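Side-chain contacts in dihydrodipicolinate synthase family protein (Sinorhizobium meliloti, PDB 4DNH), which is of unknown function but folds as a closed eight-stranded TIM barrel, consistent with a relationship to the dihydrodipicolinate synthase enzymes: residues Asp6-Gly11 with Arg380-His385; Val328-Leu333 with Ala365-Asp370; Glu357-Ala362 with Glu372-Arg377. One frame throughout, in Å; residues are numbered along the deposited sequence.

Contact 1 (Asp6-Gly11 with Arg380-His385); sequences DLPIEG and RVLAMH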
loop_
_atom_site.group_PDB
_atom_site.type_symbol
_atom_site.label_atom_id
_atom_site.label_comp_id
_atom_site.label_asym_id
_atom_site.label_seq_id
_atom_site.Cartn_x
_atom_site.Cartn_y
_atom_site.Cartn_z
ATOM N N ASP A 6 25.086 18.307 -2.609
ATOM C CA ASP A 6 26.073 17.229 -2.728
ATOM C C ASP A 6 25.561 15.939 -2.101
ATOM O O ASP A 6 25.167 15.922 -0.946
ATOM C CB ASP A 6 27.420 17.638 -2.134
ATOM C CG ASP A 6 28.251 18.476 -3.091
ATOM O OD1 ASP A 6 27.973 18.480 -4.314
ATOM O OD2 ASP A 6 29.198 19.128 -2.619
ATOM N N LEU A 7 25.558 14.868 -2.886
ATOM C CA LEU A 7 24.945 13.599 -2.496
ATOM C C LEU A 7 25.898 12.436 -2.696
ATOM O O LEU A 7 26.763 12.486 -3.579
ATOM C CB LEU A 7 23.670 13.344 -3.294
ATOM C CG LEU A 7 22.494 14.302 -3.142
ATOM C CD1 LEU A 7 21.407 13.858 -4.098
ATOM C CD2 LEU A 7 21.927 14.375 -1.728
ATOM N N PRO A 8 25.750 11.382 -1.877
ATOM C CA PRO A 8 26.643 10.231 -2.002
ATOM C C PRO A 8 26.307 9.302 -3.165
ATOM O O PRO A 8 25.151 8.914 -3.342
ATOM C CB PRO A 8 26.497 9.503 -0.666
ATOM C CG PRO A 8 25.242 10.002 -0.051
ATOM C CD PRO A 8 24.862 11.297 -0.698
ATOM N N ILE A 9 27.329 9.008 -3.965
ATOM C CA ILE A 9 27.307 7.953 -4.974
ATOM C C ILE A 9 28.668 7.288 -4.883
ATOM O O ILE A 9 29.691 7.978 -4.799
ATOM C CB ILE A 9 27.197 8.468 -6.434
ATOM C CG1 ILE A 9 26.572 9.864 -6.518
ATOM C CG2 ILE A 9 26.479 7.448 -7.317
ATOM C CD1 ILE A 9 26.593 10.469 -7.910
ATOM N N GLU A 10 28.677 5.955 -4.916
ATOM C CA GLU A 10 29.917 5.155 -4.962
ATOM C C GLU A 10 30.948 5.589 -3.903
ATOM O O GLU A 10 32.084 5.937 -4.242
ATOM C CB GLU A 10 30.554 5.196 -6.368
ATOM C CG GLU A 10 29.587 5.352 -7.544
ATOM C CD GLU A 10 29.286 4.052 -8.269
ATOM O OE1 GLU A 10 28.862 3.077 -7.613
ATOM O OE2 GLU A 10 29.462 4.014 -9.508
ATOM N N GLY A 11 30.540 5.589 -2.632
ATOM C CA GLY A 11 31.421 5.978 -1.518
ATOM C C GLY A 11 31.858 7.440 -1.483
ATOM O O GLY A 11 32.256 7.949 -0.426
ATOM N N ARG A 380 19.805 17.926 6.354
ATOM C CA ARG A 380 19.803 17.568 7.775
ATOM C C ARG A 380 20.085 16.089 7.973
ATOM O O ARG A 380 20.742 15.703 8.947
ATOM C CB ARG A 380 18.485 17.957 8.468
ATOM C CG ARG A 380 18.542 19.313 9.157
ATOM C CD ARG A 380 17.484 19.490 10.244
ATOM N NE ARG A 380 16.280 20.170 9.758
ATOM C CZ ARG A 380 15.062 19.624 9.697
ATOM N NH1 ARG A 380 14.841 18.370 10.096
ATOM N NH2 ARG A 380 14.047 20.342 9.232
ATOM N N VAL A 381 19.605 15.274 7.038
ATOM C CA VAL A 381 19.841 13.832 7.048
ATOM C C VAL A 381 21.313 13.499 6.756
ATOM O O VAL A 381 21.923 12.698 7.466
ATOM C CB VAL A 381 18.875 13.100 6.084
ATOM C CG1 VAL A 381 19.260 11.634 5.935
ATOM C CG2 VAL A 381 17.438 13.235 6.586
ATOM N N LEU A 382 21.883 14.124 5.732
ATOM C CA LEU A 382 23.319 14.019 5.466
ATOM C C LEU A 382 24.172 14.467 6.647
ATOM O O LEU A 382 25.172 13.817 6.966
ATOM C CB LEU A 382 23.707 14.865 4.262
ATOM C CG LEU A 382 23.825 14.339 2.839
ATOM C CD1 LEU A 382 23.085 13.033 2.611
ATOM C CD2 LEU A 382 23.316 15.428 1.898
ATOM N N ALA A 383 23.797 15.577 7.284
ATOM C CA ALA A 383 24.592 16.133 8.391
ATOM C C ALA A 383 24.646 15.130 9.539
ATOM O O ALA A 383 25.717 14.839 10.071
ATOM C CB ALA A 383 24.030 17.465 8.859
HETATM N N MSE A 384 23.476 14.591 9.876
HETATM C CA MSE A 384 23.310 13.506 10.835
HETATM C C MSE A 384 24.178 12.301 10.541
HETATM O O MSE A 384 24.595 11.589 11.462
HETATM C CB MSE A 384 21.842 13.132 10.694
HETATM C CG MSE A 384 21.260 12.383 11.885
HETATM SE SE MSE A 384 21.825 13.232 13.574
HETATM C CE MSE A 384 22.747 11.666 14.351
ATOM N N HIS A 385 24.454 12.053 9.261
ATOM C CA HIS A 385 25.356 10.978 8.854
ATOM C C HIS A 385 26.778 11.472 8.723
ATOM O O HIS A 385 27.620 10.799 8.124
ATOM C CB HIS A 385 24.902 10.377 7.525
ATOM C CG HIS A 385 23.664 9.507 7.620
ATOM N ND1 HIS A 385 22.573 9.862 8.333
ATOM C CD2 HIS A 385 23.363 8.275 7.033
ATOM C CE1 HIS A 385 21.633 8.901 8.220
ATOM N NE2 HIS A 385 22.116 7.935 7.419
#
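Leu382 reaches from its helix to three consecutive residues of the N-terminal strand, touching each with a methyl group. Its two branches divide the work. Leu382 CD2 takes the Asp6 and Leu7 side, standing 4.0 Å from Leu7 CD2, while Leu382 CD1 lies 4.1 Å from Pro8 CD. Leu382 CD2 also comes to 3.4 Å from the backbone O of Asp6, a packing contact of carbon against a carbonyl.

The torsions account for this reach. Leu7 has its CG beside the backbone N and opposite the carbonyl carbon (chi1 -63°); CD1 takes the extended position of the next torsion, and CD2, the other branch, is the one turned to Leu382, the two side chains meeting at about a right angle. Leu382 itself departs from the common leucine rotamers, with chi1 at -95°. Pro8 offers the CD corner of its ring, approached at a slant.

The strand is the first arm of a two-stranded antiparallel hairpin, 4-9 with 12-17, separate from the barrel sheet, and helix 371-384 is the last helix of the chain. The short axes approach to 10.3 Å and run at 57° to each other, and the separation is spanned by the branches of Leu382 meeting Leu7 and Pro8; the nearest CA atoms, those of Leu7 and Leu382, are 8.1 Å apart. Leu7 also packs on Phe359 and Arg360 of helix 352-364, and Pro8 O accepts a hydrogen bond from Arg360 NH2.

Contact 2 (Val328-Leu333 with Ala365-Asp370); sequences VFLAYL and AGALAD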
loop_
_atom_site.group_PDB
_atom_site.type_symbol
_atom_site.label_atom_id
_atom_site.label_comp_id
_atom_site.label_asym_id
_atom_site.label_seq_id
_atom_site.Cartn_x
_atom_site.Cartn_y
_atom_site.Cartn_z
ATOM N N VAL A 328 7.788 6.624 3.719
ATOM C CA VAL A 328 7.828 7.546 4.822
ATOM C C VAL A 328 8.968 8.561 4.649
ATOM O O VAL A 328 8.808 9.742 4.966
ATOM C CB VAL A 328 7.958 6.791 6.144
ATOM C CG1 VAL A 328 8.070 7.763 7.309
ATOM C CG2 VAL A 328 6.789 5.831 6.315
ATOM N N PHE A 329 10.106 8.134 4.116
ATOM C CA PHE A 329 11.153 9.121 3.824
ATOM C C PHE A 329 10.651 10.184 2.854
ATOM O O PHE A 329 10.954 11.364 2.999
ATOM C CB PHE A 329 12.411 8.465 3.267
ATOM C CG PHE A 329 13.568 9.416 3.118
ATOM C CD1 PHE A 329 14.198 9.956 4.234
ATOM C CD2 PHE A 329 14.035 9.767 1.866
ATOM C CE1 PHE A 329 15.269 10.814 4.108
ATOM C CE2 PHE A 329 15.108 10.629 1.729
ATOM C CZ PHE A 329 15.726 11.153 2.855
ATOM N N LEU A 330 9.878 9.767 1.861
ATOM C CA LEU A 330 9.356 10.721 0.921
ATOM C C LEU A 330 8.312 11.642 1.592
ATOM O O LEU A 330 8.339 12.853 1.380
ATOM C CB LEU A 330 8.851 10.036 -0.350
ATOM C CG LEU A 330 8.646 11.015 -1.523
ATOM C CD1 LEU A 330 9.831 11.965 -1.715
ATOM C CD2 LEU A 330 8.246 10.317 -2.825
ATOM N N ALA A 331 7.429 11.085 2.425
ATOM C CA ALA A 331 6.549 11.924 3.241
ATOM C C ALA A 331 7.330 12.983 4.024
ATOM O O ALA A 331 6.905 14.136 4.084
ATOM C CB ALA A 331 5.699 11.086 4.181
ATOM N N TYR A 332 8.458 12.584 4.619
ATOM C CA TYR A 332 9.329 13.480 5.402
ATOM C C TYR A 332 9.923 14.580 4.546
ATOM O O TYR A 332 9.982 15.736 4.965
ATOM C CB TYR A 332 10.457 12.692 6.077
ATOM C CG TYR A 332 11.566 13.538 6.683
ATOM C CD1 TYR A 332 11.344 14.298 7.838
ATOM C CD2 TYR A 332 12.843 13.566 6.113
ATOM C CE1 TYR A 332 12.351 15.068 8.403
ATOM C CE2 TYR A 332 13.857 14.328 6.666
ATOM C CZ TYR A 332 13.607 15.072 7.817
ATOM O OH TYR A 332 14.611 15.841 8.371
ATOM N N LEU A 333 10.370 14.226 3.345
ATOM C CA LEU A 333 10.893 15.233 2.420
ATOM C C LEU A 333 9.815 16.227 2.021
ATOM O O LEU A 333 10.112 17.389 1.779
ATOM C CB LEU A 333 11.498 14.590 1.168
ATOM C CG LEU A 333 12.801 13.810 1.346
ATOM C CD1 LEU A 333 13.140 13.125 0.028
ATOM C CD2 LEU A 333 13.940 14.686 1.858
ATOM N N ALA A 365 10.876 13.103 -10.917
ATOM C CA ALA A 365 9.541 12.577 -11.130
ATOM C C ALA A 365 8.499 13.623 -10.751
ATOM O O ALA A 365 7.304 13.354 -10.821
ATOM C CB ALA A 365 9.335 11.320 -10.315
ATOM N N GLY A 366 8.967 14.808 -10.349
ATOM C CA GLY A 366 8.108 15.907 -9.924
ATOM C C GLY A 366 7.361 15.587 -8.647
ATOM O O GLY A 366 6.318 16.194 -8.367
ATOM N N ALA A 367 7.905 14.634 -7.878
ATOM C CA ALA A 367 7.303 14.142 -6.624
ATOM C C ALA A 367 7.775 14.866 -5.361
ATOM O O ALA A 367 7.352 14.516 -4.252
ATOM C CB ALA A 367 7.511 12.631 -6.480
ATOM N N LEU A 368 8.648 15.856 -5.509
ATOM C CA LEU A 368 8.984 16.750 -4.390
ATOM C C LEU A 368 8.084 17.988 -4.428
ATOM O O LEU A 368 8.342 18.926 -5.193
ATOM C CB LEU A 368 10.456 17.169 -4.442
ATOM C CG LEU A 368 11.515 16.069 -4.427
ATOM C CD1 LEU A 368 12.888 16.694 -4.587
ATOM C CD2 LEU A 368 11.437 15.243 -3.141
ATOM N N ALA A 369 7.018 17.983 -3.627
ATOM C CA ALA A 369 6.050 19.106 -3.601
ATOM C C ALA A 369 6.737 20.443 -3.335
ATOM O O ALA A 369 6.392 21.465 -3.947
ATOM C CB ALA A 369 4.947 18.859 -2.576
ATOM N N ASP A 370 7.726 20.416 -2.441
ATOM C CA ASP A 370 8.474 21.613 -2.061
ATOM C C ASP A 370 9.993 21.361 -2.113
ATOM O O ASP A 370 10.591 20.951 -1.112
ATOM C CB ASP A 370 8.036 22.071 -0.665
ATOM C CG ASP A 370 8.522 23.463 -0.323
ATOM O OD1 ASP A 370 9.068 24.158 -1.211
ATOM O OD2 ASP A 370 8.346 23.866 0.846
HETATM O O HOH W 1 9.298 18.310 -0.892
#
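Leu368 faces Leu330 and Leu333 together, and a single methyl makes both contacts: its CD2 lies 3.9 Å from CD1 of Leu330 and 4.2 Å from CD1 of Leu333. Leu368 and Leu330 each lose slightly more than 40 Å² to the other segment and Leu333 about 30 Å², so these three leucines supply most of the 152 Å² buried.

Leu330 and Leu333 sit three residues apart, on one flank of their helix, but get their methyls to the same place by different torsions. In Leu330 the CG lies anti to the backbone N (chi1 -164°), carrying CD1 from a glancing start across to the loop, where it meets Leu368 at about a right angle. Leu333 starts directly toward the loop, with CG beside its N (chi1 -70°), and meets Leu368 at a slant. Behind this contact the CG of Leu333 rests over one face of the Phe329 ring, 3.9 Å above its plane and offset toward the rim.

Residues 365-370 are the linker between helices 352-364 and 371-384, in the helical part of the chain that follows the eighth barrel strand. Gly366, with positive phi, ends the first of these helices in a Schellman motif, and Asp370 takes the N-cap position of the next, though its side chain makes no capping bond. Between them, CB of Ala367 adds a looser contact, 4.4 Å from CD2 of Leu330. Ala362 touches both Leu330 and Leu368, extending the apolar layer onto helix 352-364.

At the far end of the linker the link is polar: a water accepts from the N of Asp370, 3.1 Å away, and lies 2.9 Å from the O of Leu333, one of several acceptors competing for its protons.

Contact 3 (Glu357-Ala362 with Glu372-Arg377); sequences ELFRLA and ELATAR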
loop_
_atom_site.group_PDB
_atom_site.type_symbol
_atom_site.label_atom_id
_atom_site.label_comp_id
_atom_site.label_asym_id
_atom_site.label_seq_id
_atom_site.Cartn_x
_atom_site.Cartn_y
_atom_site.Cartn_z
ATOM N N GLU A 357 19.526 8.388 -3.543
ATOM C CA GLU A 357 19.023 8.034 -4.875
ATOM C C GLU A 357 17.519 8.279 -4.976
ATOM O O GLU A 357 17.039 8.875 -5.955
ATOM C CB GLU A 357 19.410 6.603 -5.287
ATOM C CG GLU A 357 18.851 6.153 -6.643
ATOM C CD GLU A 357 19.491 6.837 -7.865
ATOM O OE1 GLU A 357 20.285 7.795 -7.685
ATOM O OE2 GLU A 357 19.190 6.415 -9.023
ATOM N N LEU A 358 16.793 7.838 -3.955
ATOM C CA LEU A 358 15.381 8.175 -3.767
ATOM C C LEU A 358 15.102 9.678 -3.968
ATOM O O LEU A 358 14.193 10.047 -4.693
ATOM C CB LEU A 358 14.909 7.714 -2.375
ATOM C CG LEU A 358 13.400 7.628 -2.116
ATOM C CD1 LEU A 358 13.089 6.627 -1.016
ATOM C CD2 LEU A 358 12.835 8.991 -1.745
ATOM N N PHE A 359 15.889 10.535 -3.335
ATOM C CA PHE A 359 15.782 11.982 -3.537
ATOM C C PHE A 359 15.941 12.413 -5.015
ATOM O O PHE A 359 15.121 13.193 -5.511
ATOM C CB PHE A 359 16.753 12.698 -2.579
ATOM C CG PHE A 359 16.838 14.194 -2.749
ATOM C CD1 PHE A 359 17.695 14.759 -3.702
ATOM C CD2 PHE A 359 16.118 15.044 -1.913
ATOM C CE1 PHE A 359 17.793 16.140 -3.838
ATOM C CE2 PHE A 359 16.214 16.429 -2.037
ATOM C CZ PHE A 359 17.053 16.982 -3.003
ATOM N N ARG A 360 16.954 11.906 -5.725
ATOM C CA ARG A 360 17.140 12.259 -7.162
ATOM C C ARG A 360 15.984 11.804 -8.028
ATOM O O ARG A 360 15.488 12.556 -8.863
ATOM C CB ARG A 360 18.389 11.634 -7.760
ATOM C CG ARG A 360 19.698 11.884 -7.046
ATOM C CD ARG A 360 20.802 11.179 -7.815
ATOM N NE ARG A 360 22.071 11.311 -7.133
ATOM C CZ ARG A 360 22.510 10.490 -6.182
ATOM N NH1 ARG A 360 21.788 9.441 -5.797
ATOM N NH2 ARG A 360 23.688 10.719 -5.623
ATOM N N LEU A 361 15.569 10.554 -7.854
ATOM C CA LEU A 361 14.453 10.027 -8.634
ATOM C C LEU A 361 13.145 10.746 -8.269
ATOM O O LEU A 361 12.319 11.013 -9.149
ATOM C CB LEU A 361 14.339 8.512 -8.478
ATOM C CG LEU A 361 15.538 7.667 -8.962
ATOM C CD1 LEU A 361 15.430 6.249 -8.443
ATOM C CD2 LEU A 361 15.689 7.663 -10.480
ATOM N N ALA A 362 12.970 11.098 -6.990
ATOM C CA ALA A 362 11.811 11.926 -6.579
ATOM C C ALA A 362 11.830 13.304 -7.241
ATOM O O ALA A 362 10.796 13.789 -7.703
ATOM C CB ALA A 362 11.735 12.064 -5.068
ATOM N N GLU A 372 12.801 23.187 -2.190
ATOM C CA GLU A 372 13.652 23.847 -1.192
ATOM C C GLU A 372 13.594 23.190 0.198
ATOM O O GLU A 372 14.630 22.951 0.818
ATOM C CB GLU A 372 13.347 25.341 -1.125
ATOM C CG GLU A 372 14.039 26.122 -2.237
ATOM C CD GLU A 372 13.498 27.527 -2.423
ATOM O OE1 GLU A 372 12.825 28.050 -1.506
ATOM O OE2 GLU A 372 13.754 28.111 -3.499
ATOM N N LEU A 373 12.385 22.881 0.666
ATOM C CA LEU A 373 12.199 22.148 1.913
ATOM C C LEU A 373 12.783 20.725 1.821
ATOM O O LEU A 373 13.519 20.293 2.723
ATOM C CB LEU A 373 10.717 22.105 2.300
ATOM C CG LEU A 373 10.326 21.361 3.591
ATOM C CD1 LEU A 373 10.857 22.047 4.855
ATOM C CD2 LEU A 373 8.816 21.171 3.655
ATOM N N ALA A 374 12.473 20.016 0.735
ATOM C CA ALA A 374 13.023 18.679 0.522
ATOM C C ALA A 374 14.546 18.703 0.610
ATOM O O ALA A 374 15.150 17.839 1.267
ATOM C CB ALA A 374 12.579 18.116 -0.810
ATOM N N THR A 375 15.155 19.708 -0.028
ATOM C CA THR A 375 16.608 19.857 -0.040
ATOM C C THR A 375 17.167 20.127 1.345
ATOM O O THR A 375 18.208 19.577 1.698
ATOM C CB THR A 375 17.055 20.946 -1.038
ATOM O OG1 THR A 375 16.667 20.538 -2.348
ATOM C CG2 THR A 375 18.574 21.164 -1.035
ATOM N N ALA A 376 16.479 20.960 2.127
ATOM C CA ALA A 376 16.930 21.287 3.485
ATOM C C ALA A 376 16.877 20.049 4.368
ATOM O O ALA A 376 17.806 19.767 5.123
ATOM C CB ALA A 376 16.094 22.416 4.088
ATOM N N ARG A 377 15.778 19.317 4.264
ATOM C CA ARG A 377 15.613 18.075 4.997
ATOM C C ARG A 377 16.634 17.007 4.625
ATOM O O ARG A 377 17.191 16.363 5.522
ATOM C CB ARG A 377 14.182 17.564 4.874
ATOM C CG ARG A 377 13.354 18.070 6.025
ATOM C CD ARG A 377 11.907 18.300 5.687
ATOM N NE ARG A 377 11.266 18.971 6.822
ATOM C CZ ARG A 377 10.228 18.493 7.492
ATOM N NH1 ARG A 377 9.668 17.337 7.137
ATOM N NH2 ARG A 377 9.738 19.183 8.505
#
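Phe359 carries the contact between these two helix segments, presenting the rim of its ring to Ala374 and Thr375. The purely apolar part is small: Phe359 CE2 stands 4.2 Å from CB of Ala374. The CB of Phe359 points to the other segment, and with CG anti to the backbone N (chi1 175°) the ring is carried far enough for CE2 and CZ to meet Ala374 and Thr375, bridging CA atoms that are 8.3 Å apart at Phe359 and Ala374.

Aromatic edge against oxygen forms the second group. Phe359 CE2 lies 3.7 Å from the backbone O of Ala374, and Phe359 CZ lies 3.6 Å from OG1 of Thr375, both oxygens near the ring plane at its edge. The hydroxyl has its strong partner within its own helix, bonding to Pro371 O one turn earlier.

No charge pairs across the contact. Arg360 NH1 forms a salt bridge with Glu357 OE1 at 2.9 Å, using the oxygen's anti lone pair; the bond is bent, with an N-H...O angle of 131°, and OE1 sits 33° out of the guanidinium plane. Arg377 turns to Asp338, its NH2 making a salt bridge there.

Together, helices 352-364 and 371-384 make a nearly antiparallel helical hairpin joined by a short linker, and Leu333 also touches Phe359. Cutting Phe359 back to alanine is likely to leave a gap beside Ala374 and Thr375 and to strip Leu7 and Leu333 of packing. With no hydrogen bond or salt bridge between the two segments, their mutual hold depends on how the buried ring fits, while the polar groups hold each helix to itself or to other parts of the fold.

How the contacts relate
Contacts 2 and 3 are buried, with centres 7 Å apart, whereas contact 1 lies farther out, about 28 Å from the chain centre, and is only partly buried. Helix 371-384 serves both contact 1 and contact 3, and the linker of contact 2 leads into it. The chemistry shifts with place: contact 2 joins leucine methyls and one water, contact 3 sets an aromatic edge against oxygens, and contact 1 spreads one leucine over a strand. A polar tie, Tyr332 O with Arg377 NH1, joins contact 2 to contact 3. Contact 1 brings the chain's two ends together, closing the chain loop in whose sequence the other two lie.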